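Local coordinates for protein naphthalene dioxygenase large subunit (PDB 2B1X) that forms the large subunit of a Rieske-type dioxygenase, with a Rieske domain holding a [2Fe-2S] cluster and a catalytic domain holding a mononuclear iron, at residues A[23-28]-A[381-386]; A[177-182]-A[282-287]; A[336-341]-A[356-361]. One frame throughout, in Å; residues are numbered along the deposited sequence.

Interaction 1 of 3, residues A[23-28]-A[381-386]; sequences VPAAII and RVMGGQ
Ile28 and Met383 bring the two backbones nearest, with CA atoms 6.6 Å apart, where a short 3-10 turn at 25-27 faces the chain leaving helix 369-382. The helix gives way to a type I beta turn from Val382 to Gly385, closed by the bond from Gly385 N to Val382 O. The contact joins the N-terminal part of the chain to the catalytic domain of this Rieske oxygenase. Beside it, strand 22-24 pairs antiparallel with strand 392-394.

Met383 carries the contact. With chi1 at -71°, its CG stands opposite the carbonyl carbon. Bends at chi2 and chi3 then turn the chain back, and CE ends beside Ala25. The two partners meet different parts of this side chain. Ile28 takes the near half: its CD1 lies 3.8 Å from Met383 CG, and its CG2 branch comes up to Met383 CB. Ala25 takes the end. Its CB comes within 3.3 Å of Met383 CE, too close for a relaxed methyl-methyl contact, and the exact placing of CE is doubtful. The sulfur sits farther back from the same methyl, with Met383 SD 4.2 Å from Ala25 CB. All three residues are buried.

Other parts of the chain build up the surroundings. Ile27 packs on Leu428 and Trp431 of helix 422-436, and Met383 also touches Ala388. Gln386 NE2 bonds to Arg38 O of the second copy of this protein, while Arg381 makes a salt bridge with Asp127 of the small subunit. The polar link between the segments runs through one water. It donates to two carbonyl oxygens, at 2.7 Å from Ala25 O and 2.7 Å from Met383 O.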
loop_
_atom_site.group_PDB
_atom_site.type_symbol
_atom_site.label_atom_id
_atom_site.label_comp_id
_atom_site.label_asym_id
_atom_site.label_seq_id
_atom_site.Cartn_x
_atom_site.Cartn_y
_atom_site.Cartn_z
ATOM N N VAL A 23 -23.190 1.698 -23.793
ATOM C CA VAL A 23 -23.239 2.219 -22.410
ATOM C C VAL A 23 -21.954 3.033 -22.203
ATOM O O VAL A 23 -20.917 2.603 -22.704
ATOM C CB VAL A 23 -23.352 1.042 -21.364
ATOM C CG1 VAL A 23 -23.192 1.556 -19.892
ATOM C CG2 VAL A 23 -24.672 0.353 -21.495
ATOM N N PRO A 24 -22.013 4.199 -21.530
ATOM C CA PRO A 24 -20.809 4.985 -21.218
ATOM C C PRO A 24 -19.754 4.227 -20.428
ATOM O O PRO A 24 -20.054 3.593 -19.424
ATOM C CB PRO A 24 -21.346 6.128 -20.343
ATOM C CG PRO A 24 -22.781 6.245 -20.735
ATOM C CD PRO A 24 -23.234 4.876 -21.042
ATOM N N ALA A 25 -18.519 4.340 -20.889
ATOM C CA ALA A 25 -17.372 3.678 -20.275
ATOM C C ALA A 25 -17.035 4.190 -18.893
ATOM O O ALA A 25 -16.289 3.538 -18.142
ATOM C CB ALA A 25 -16.122 3.811 -21.223
ATOM N N ALA A 26 -17.531 5.385 -18.557
ATOM C CA ALA A 26 -17.177 6.010 -17.303
ATOM C C ALA A 26 -17.704 5.230 -16.098
ATOM O O ALA A 26 -17.300 5.509 -14.969
ATOM C CB ALA A 26 -17.697 7.428 -17.259
ATOM N N ILE A 27 -18.565 4.242 -16.322
ATOM C CA ILE A 27 -19.172 3.529 -15.192
ATOM C C ILE A 27 -18.290 2.453 -14.552
ATOM O O ILE A 27 -18.604 1.993 -13.459
ATOM C CB ILE A 27 -20.523 2.921 -15.569
ATOM C CG1 ILE A 27 -20.312 1.739 -16.523
ATOM C CG2 ILE A 27 -21.469 3.989 -16.126
ATOM C CD1 ILE A 27 -21.516 0.841 -16.646
ATOM N N ILE A 28 -17.188 2.083 -15.202
ATOM C CA ILE A 28 -16.382 0.960 -14.753
ATOM C C ILE A 28 -15.449 1.242 -13.563
ATOM O O ILE A 28 -15.448 0.502 -12.567
ATOM C CB ILE A 28 -15.593 0.331 -15.948
ATOM C CG1 ILE A 28 -16.567 -0.319 -16.942
ATOM C CG2 ILE A 28 -14.606 -0.708 -15.453
ATOM C CD1 ILE A 28 -15.947 -0.619 -18.283
ATOM N N ARG A 381 -7.959 -1.221 -15.298
ATOM C CA ARG A 381 -6.820 -0.316 -15.321
ATOM C C ARG A 381 -6.940 0.744 -16.415
ATOM O O ARG A 381 -6.792 1.933 -16.155
ATOM C CB ARG A 381 -5.508 -1.083 -15.526
ATOM C CG ARG A 381 -4.263 -0.161 -15.562
ATOM C CD ARG A 381 -2.958 -0.893 -15.528
ATOM N NE ARG A 381 -1.846 0.054 -15.458
ATOM C CZ ARG A 381 -0.695 -0.120 -16.104
ATOM N NH1 ARG A 381 -0.525 -1.208 -16.843
ATOM N NH2 ARG A 381 0.271 0.790 -16.003
ATOM N N VAL A 382 -7.164 0.294 -17.634
ATOM C CA VAL A 382 -7.165 1.205 -18.736
ATOM C C VAL A 382 -8.461 2.079 -18.731
ATOM O O VAL A 382 -8.452 3.214 -19.219
ATOM C CB VAL A 382 -6.759 0.467 -20.059
ATOM C CG1 VAL A 382 -7.933 -0.289 -20.715
ATOM C CG2 VAL A 382 -6.080 1.429 -21.023
ATOM N N MET A 383 -9.518 1.591 -18.064
ATOM C CA MET A 383 -10.746 2.355 -17.896
ATOM C C MET A 383 -10.746 3.432 -16.818
ATOM O O MET A 383 -11.766 4.126 -16.653
ATOM C CB MET A 383 -11.974 1.440 -17.731
ATOM C CG MET A 383 -12.433 0.677 -19.009
ATOM S SD MET A 383 -12.663 1.592 -20.571
ATOM C CE MET A 383 -13.140 3.162 -19.949
ATOM N N GLY A 384 -9.631 3.554 -16.077
ATOM C CA GLY A 384 -9.371 4.699 -15.216
ATOM C C GLY A 384 -8.843 5.935 -15.950
ATOM O O GLY A 384 -8.744 7.007 -15.364
ATOM N N GLY A 385 -8.542 5.822 -17.251
ATOM C CA GLY A 385 -8.069 6.985 -17.987
ATOM C C GLY A 385 -9.207 7.953 -18.344
ATOM O O GLY A 385 -10.297 7.523 -18.781
ATOM N N GLN A 386 -8.953 9.252 -18.187
ATOM C CA GLN A 386 -9.964 10.259 -18.415
ATOM C C GLN A 386 -10.471 10.282 -19.857
ATOM O O GLN A 386 -11.656 10.484 -20.096
ATOM C CB GLN A 386 -9.448 11.647 -17.976
ATOM C CG GLN A 386 -8.473 12.270 -18.959
ATOM C CD GLN A 386 -7.883 13.571 -18.489
ATOM O OE1 GLN A 386 -8.532 14.345 -17.777
ATOM N NE2 GLN A 386 -6.634 13.811 -18.878
HETATM O O HOH W 1 -14.460 3.861 -16.179
#

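Interaction 2 of 3, residues A[177-182]-A[282-287]; sequences LDIVLD and PEQVEI
Ile179 and Gln284 face each other where the axes of 177-181 and 282-287 cross at -69° and come within 10.2 Å. The buried, closely fitted part is apolar. Ile179 CG1 lies 3.9 Å from Gln284 CB, and CD1 rests against the backbone carbonyl, 3.8 Å from Gln284 O. The same CD1 meets Ile287 CG2 at 4.0 Å, the two side chains crossing at about a right angle. Ile287 also packs on Trp408 and Thr409.

This is helix-on-helix packing in the catalytic domain, whose helix-and-sheet fold belongs to the Bet v 1-like group. The other face of helix 174-181 lies on the sheet, with Leu177 on Ile304 and Val298.

The polar side lies nearer solvent, at partly exposed Asp178. Gln284 extends beyond CG and gives NE2 to Asp178 OD2 at 3.2 Å, with an N-H...O angle of 159°. The acceptor is met on its anti side, and carboxylate and amide planes stand 76° apart. Both ends have further partners: Phe175 O accepts from Gln284 NE2 and Thr281 N donates to Gln284 OE1, while Asp178 OD1 takes Tyr151 OH and a salt bridge from Lys152.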
loop_
_atom_site.group_PDB
_atom_site.type_symbol
_atom_site.label_atom_id
_atom_site.label_comp_id
_atom_site.label_asym_id
_atom_site.label_seq_id
_atom_site.Cartn_x
_atom_site.Cartn_y
_atom_site.Cartn_z
ATOM N N LEU A 177 -34.141 -20.042 -10.846
ATOM C CA LEU A 177 -33.409 -20.383 -9.618
ATOM C C LEU A 177 -33.819 -21.770 -9.101
ATOM O O LEU A 177 -32.979 -22.553 -8.659
ATOM C CB LEU A 177 -33.641 -19.342 -8.536
ATOM C CG LEU A 177 -33.015 -17.947 -8.783
ATOM C CD1 LEU A 177 -33.451 -17.016 -7.633
ATOM C CD2 LEU A 177 -31.475 -17.975 -8.905
ATOM N N ASP A 178 -35.105 -22.079 -9.175
ATOM C CA ASP A 178 -35.593 -23.411 -8.767
ATOM C C ASP A 178 -34.846 -24.546 -9.464
ATOM O O ASP A 178 -34.538 -25.575 -8.865
ATOM C CB ASP A 178 -37.079 -23.578 -9.113
ATOM C CG ASP A 178 -37.986 -22.727 -8.254
ATOM O OD1 ASP A 178 -37.495 -22.110 -7.260
ATOM O OD2 ASP A 178 -39.213 -22.620 -8.527
ATOM N N ILE A 179 -34.599 -24.360 -10.756
ATOM C CA ILE A 179 -33.940 -25.362 -11.583
ATOM C C ILE A 179 -32.535 -25.695 -11.065
ATOM O O ILE A 179 -32.072 -26.810 -11.208
ATOM C CB ILE A 179 -33.905 -24.873 -13.034
ATOM C CG1 ILE A 179 -35.301 -24.999 -13.671
ATOM C CG2 ILE A 179 -32.874 -25.671 -13.881
ATOM C CD1 ILE A 179 -35.421 -24.372 -15.058
ATOM N N VAL A 180 -31.889 -24.712 -10.450
ATOM C CA VAL A 180 -30.553 -24.868 -9.894
ATOM C C VAL A 180 -30.603 -25.208 -8.390
ATOM O O VAL A 180 -29.811 -26.003 -7.915
ATOM C CB VAL A 180 -29.722 -23.580 -10.186
ATOM C CG1 VAL A 180 -28.697 -23.288 -9.131
ATOM C CG2 VAL A 180 -29.080 -23.661 -11.588
ATOM N N LEU A 181 -31.559 -24.651 -7.658
ATOM C CA LEU A 181 -31.543 -24.758 -6.188
ATOM C C LEU A 181 -32.439 -25.841 -5.587
ATOM O O LEU A 181 -32.195 -26.286 -4.462
ATOM C CB LEU A 181 -31.916 -23.425 -5.538
ATOM C CG LEU A 181 -31.162 -22.149 -5.938
ATOM C CD1 LEU A 181 -31.867 -20.980 -5.315
ATOM C CD2 LEU A 181 -29.686 -22.172 -5.525
ATOM N N ASP A 182 -33.482 -26.239 -6.313
ATOM C CA ASP A 182 -34.548 -27.031 -5.713
ATOM C C ASP A 182 -34.729 -28.431 -6.301
ATOM O O ASP A 182 -35.838 -28.967 -6.296
ATOM C CB ASP A 182 -35.877 -26.272 -5.795
ATOM C CG ASP A 182 -36.859 -26.704 -4.720
ATOM O OD1 ASP A 182 -36.422 -27.079 -3.611
ATOM O OD2 ASP A 182 -38.086 -26.726 -4.912
ATOM N N PRO A 282 -43.281 -29.638 -14.776
ATOM C CA PRO A 282 -42.952 -30.217 -16.088
ATOM C C PRO A 282 -42.246 -29.215 -17.028
ATOM O O PRO A 282 -41.319 -29.586 -17.769
ATOM C CB PRO A 282 -44.324 -30.651 -16.634
ATOM C CG PRO A 282 -45.144 -30.908 -15.410
ATOM C CD PRO A 282 -44.689 -29.872 -14.404
ATOM N N GLU A 283 -42.643 -27.948 -16.976
ATOM C CA GLU A 283 -41.990 -26.912 -17.785
ATOM C C GLU A 283 -40.524 -26.711 -17.374
ATOM O O GLU A 283 -39.651 -26.620 -18.241
ATOM C CB GLU A 283 -42.760 -25.589 -17.719
ATOM C CG GLU A 283 -44.174 -25.673 -18.287
ATOM C CD GLU A 283 -45.227 -26.099 -17.262
ATOM O OE1 GLU A 283 -46.438 -26.012 -17.599
ATOM O OE2 GLU A 283 -44.867 -26.523 -16.130
ATOM N N GLN A 284 -40.264 -26.680 -16.065
ATOM C CA GLN A 284 -38.896 -26.542 -15.535
ATOM C C GLN A 284 -38.083 -27.771 -15.920
ATOM O O GLN A 284 -36.940 -27.645 -16.379
ATOM C CB GLN A 284 -38.905 -26.339 -14.013
ATOM C CG GLN A 284 -39.435 -24.978 -13.595
ATOM C CD GLN A 284 -39.659 -24.848 -12.120
ATOM O OE1 GLN A 284 -40.188 -25.765 -11.493
ATOM N NE2 GLN A 284 -39.268 -23.706 -11.548
ATOM N N VAL A 285 -38.688 -28.947 -15.757
ATOM C CA VAL A 285 -38.035 -30.225 -16.052
ATOM C C VAL A 285 -37.547 -30.297 -17.507
ATOM O O VAL A 285 -36.398 -30.702 -17.776
ATOM C CB VAL A 285 -38.954 -31.429 -15.734
ATOM C CG1 VAL A 285 -38.346 -32.742 -16.253
ATOM C CG2 VAL A 285 -39.258 -31.534 -14.230
ATOM N N GLU A 286 -38.424 -29.919 -18.450
ATOM C CA GLU A 286 -38.062 -29.947 -19.862
ATOM C C GLU A 286 -37.024 -28.889 -20.274
ATOM O O GLU A 286 -36.220 -29.128 -21.174
ATOM C CB GLU A 286 -39.316 -29.904 -20.765
ATOM C CG GLU A 286 -40.188 -31.162 -20.698
ATOM C CD GLU A 286 -39.385 -32.462 -20.732
ATOM O OE1 GLU A 286 -38.564 -32.645 -21.671
ATOM O OE2 GLU A 286 -39.571 -33.294 -19.816
ATOM N N ILE A 287 -37.030 -27.727 -19.632
ATOM C CA ILE A 287 -35.947 -26.760 -19.856
ATOM C C ILE A 287 -34.610 -27.316 -19.344
ATOM O O ILE A 287 -33.578 -27.171 -20.011
ATOM C CB ILE A 287 -36.293 -25.371 -19.241
ATOM C CG1 ILE A 287 -37.350 -24.668 -20.105
ATOM C CG2 ILE A 287 -35.042 -24.528 -19.015
ATOM C CD1 ILE A 287 -38.030 -23.462 -19.441
#

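Interaction 3 of 3, residues A[336-341]-A[356-361]; sequences VMSFFL and KSYLRT
Tyr358 points from helix 356-361 onto strand 336-341, and its ring meets two strand residues in different ways. Phe340 comes over one face. Its CB stands 4.1 Å from the centroid of the Tyr358 ring, a CH-pi contact displaced toward the CD2-CE2 rim. Ser338 comes to the edge instead, with OG in the plane of the ring.

The two aromatic rings meet obliquely, centroids 5.5 Å apart and planes 31° apart. The side chains run alongside each other, pointing opposite ways. Phe340 CD1 thus reaches back to the root of the tyrosine, 3.7 Å from Tyr358 CB. Tyr358 holds CG opposite its backbone N (chi1 158°), which carries the hydroxyl out to the strand.

There Ser338 OG and Tyr358 OH share a short hydrogen bond of 2.6 Å. A water adds a second link, 2.7 Å from Tyr358 OH and donating to Ser338 O. The buried phenol oxygen therefore has two partners, and the ring is held at both its face and its hydroxyl end. Thr322 of the adjoining strand touches both Ser338 and Tyr358. Met64 of the small subunit packs on Phe340.

Strand and helix segments run nearly antiparallel, at 158°, with their axes 9.8 Å apart. The Tyr358 side chain lies about 12 Å from the Fe (III) ion. The helix follows the strand in the chain and folds back over the large antiparallel sheet, an arrangement consistent with the Bet v 1-like (helix-grip) catalytic domain.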
loop_
_atom_site.group_PDB
_atom_site.type_symbol
_atom_site.label_atom_id
_atom_site.label_comp_id
_atom_site.label_asym_id
_atom_site.label_seq_id
_atom_site.Cartn_x
_atom_site.Cartn_y
_atom_site.Cartn_z
ATOM N N VAL A 336 -13.563 -11.667 -4.537
ATOM C CA VAL A 336 -14.419 -12.742 -4.998
ATOM C C VAL A 336 -14.641 -13.660 -3.805
ATOM O O VAL A 336 -13.707 -13.890 -3.023
ATOM C CB VAL A 336 -13.804 -13.548 -6.152
ATOM C CG1 VAL A 336 -14.819 -14.636 -6.683
ATOM C CG2 VAL A 336 -13.353 -12.628 -7.291
ATOM N N MET A 337 -15.888 -14.089 -3.623
ATOM C CA MET A 337 -16.217 -15.214 -2.702
ATOM C C MET A 337 -16.853 -16.304 -3.539
ATOM O O MET A 337 -18.006 -16.153 -3.950
ATOM C CB MET A 337 -17.159 -14.765 -1.573
ATOM C CG MET A 337 -16.660 -13.420 -0.927
ATOM S SD MET A 337 -17.348 -13.145 0.700
ATOM C CE MET A 337 -16.765 -11.439 1.035
ATOM N N SER A 338 -16.127 -17.403 -3.773
ATOM C CA SER A 338 -16.602 -18.459 -4.666
ATOM C C SER A 338 -16.980 -19.725 -3.887
ATOM O O SER A 338 -16.144 -20.336 -3.224
ATOM C CB SER A 338 -15.555 -18.796 -5.723
ATOM O OG SER A 338 -16.078 -19.795 -6.579
ATOM N N PHE A 339 -18.258 -20.067 -3.947
ATOM C CA PHE A 339 -18.815 -21.201 -3.191
ATOM C C PHE A 339 -19.014 -22.380 -4.124
ATOM O O PHE A 339 -19.452 -22.205 -5.264
ATOM C CB PHE A 339 -20.186 -20.811 -2.623
ATOM C CG PHE A 339 -20.181 -19.624 -1.680
ATOM C CD1 PHE A 339 -20.177 -18.308 -2.160
ATOM C CD2 PHE A 339 -20.259 -19.832 -0.290
ATOM C CE1 PHE A 339 -20.208 -17.201 -1.272
ATOM C CE2 PHE A 339 -20.326 -18.768 0.605
ATOM C CZ PHE A 339 -20.282 -17.431 0.128
ATOM N N PHE A 340 -18.687 -23.578 -3.658
ATOM C CA PHE A 340 -19.046 -24.807 -4.375
ATOM C C PHE A 340 -20.211 -25.460 -3.647
ATOM O O PHE A 340 -20.173 -25.602 -2.416
ATOM C CB PHE A 340 -17.848 -25.766 -4.446
ATOM C CG PHE A 340 -18.214 -27.173 -4.888
ATOM C CD1 PHE A 340 -18.486 -27.442 -6.231
ATOM C CD2 PHE A 340 -18.326 -28.193 -3.965
ATOM C CE1 PHE A 340 -18.836 -28.726 -6.661
ATOM C CE2 PHE A 340 -18.691 -29.511 -4.371
ATOM C CZ PHE A 340 -18.944 -29.766 -5.728
ATOM N N LEU A 341 -21.250 -25.859 -4.398
ATOM C CA LEU A 341 -22.425 -26.479 -3.794
ATOM C C LEU A 341 -22.741 -27.797 -4.466
ATOM O O LEU A 341 -22.453 -27.977 -5.638
ATOM C CB LEU A 341 -23.651 -25.566 -3.879
ATOM C CG LEU A 341 -23.600 -24.226 -3.104
ATOM C CD1 LEU A 341 -22.926 -23.199 -3.904
ATOM C CD2 LEU A 341 -25.024 -23.772 -2.742
ATOM N N LYS A 356 -13.863 -31.660 -7.956
ATOM C CA LYS A 356 -12.674 -31.567 -8.805
ATOM C C LYS A 356 -12.983 -30.873 -10.165
ATOM O O LYS A 356 -12.177 -30.083 -10.670
ATOM C CB LYS A 356 -12.007 -32.929 -9.001
ATOM C CG LYS A 356 -11.569 -33.670 -7.697
ATOM C CD LYS A 356 -10.538 -32.846 -6.891
ATOM C CE LYS A 356 -9.908 -33.612 -5.725
ATOM N NZ LYS A 356 -9.227 -34.927 -6.136
ATOM N N SER A 357 -14.146 -31.144 -10.738
ATOM C CA SER A 357 -14.529 -30.469 -11.978
ATOM C C SER A 357 -14.624 -28.952 -11.796
ATOM O O SER A 357 -14.115 -28.191 -12.632
ATOM C CB SER A 357 -15.831 -31.040 -12.508
ATOM O OG SER A 357 -15.539 -32.287 -13.076
ATOM N N TYR A 358 -15.274 -28.525 -10.717
ATOM C CA TYR A 358 -15.295 -27.112 -10.330
ATOM C C TYR A 358 -13.882 -26.543 -10.088
ATOM O O TYR A 358 -13.557 -25.425 -10.540
ATOM C CB TYR A 358 -16.098 -26.959 -9.024
ATOM C CG TYR A 358 -15.775 -25.681 -8.240
ATOM C CD1 TYR A 358 -16.244 -24.432 -8.686
ATOM C CD2 TYR A 358 -15.012 -25.720 -7.069
ATOM C CE1 TYR A 358 -15.953 -23.266 -8.006
ATOM C CE2 TYR A 358 -14.707 -24.501 -6.355
ATOM C CZ TYR A 358 -15.200 -23.303 -6.836
ATOM O OH TYR A 358 -14.939 -22.131 -6.145
ATOM N N LEU A 359 -13.062 -27.297 -9.342
ATOM C CA LEU A 359 -11.833 -26.732 -8.760
ATOM C C LEU A 359 -10.771 -26.426 -9.828
ATOM O O LEU A 359 -10.063 -25.397 -9.722
ATOM C CB LEU A 359 -11.272 -27.658 -7.682
ATOM C CG LEU A 359 -10.135 -27.155 -6.798
ATOM C CD1 LEU A 359 -10.565 -26.008 -5.904
ATOM C CD2 LEU A 359 -9.551 -28.286 -6.001
ATOM N N ARG A 360 -10.686 -27.275 -10.857
ATOM C CA ARG A 360 -9.635 -27.151 -11.879
ATOM C C ARG A 360 -10.030 -26.195 -12.990
ATOM O O ARG A 360 -9.159 -25.795 -13.789
ATOM C CB ARG A 360 -9.224 -28.519 -12.454
ATOM C CG ARG A 360 -8.237 -29.276 -11.552
ATOM C CD ARG A 360 -8.938 -29.937 -10.365
ATOM N NE ARG A 360 -8.132 -30.893 -9.601
ATOM C CZ ARG A 360 -7.990 -32.184 -9.902
ATOM N NH1 ARG A 360 -8.573 -32.705 -10.986
ATOM N NH2 ARG A 360 -7.256 -32.947 -9.101
ATOM N N THR A 361 -11.315 -25.788 -13.002
ATOM C CA THR A 361 -11.854 -24.876 -14.026
ATOM C C THR A 361 -12.135 -23.484 -13.504
ATOM O O THR A 361 -11.699 -22.499 -14.111
ATOM C CB THR A 361 -13.117 -25.462 -14.752
ATOM O OG1 THR A 361 -14.164 -25.706 -13.805
ATOM C CG2 THR A 361 -12.801 -26.842 -15.358
HETATM O O HOH W 2 -15.027 -22.569 -3.527
#

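In the fold
Interactions 2 and 3 lie in the catalytic domain. Interaction 2 closes before interaction 3 opens, and both are nested in the long loop closed by interaction 1. Their centres are 22 Å apart, with nearest atoms about 6 Å apart. Both involve helices packed on the large antiparallel sheet. Interaction 1 is farther away, its centre 30 Å from interaction 3 and 38 Å from interaction 2, on the opposite side of the chain's centre from the latter. Helix 348-361 of interaction 3 is followed in the chain by helix 369-382 of interaction 1, which carries the iron ligand Asp372. Interaction 1 thus ties the N-terminal part to the end of an iron-binding helix.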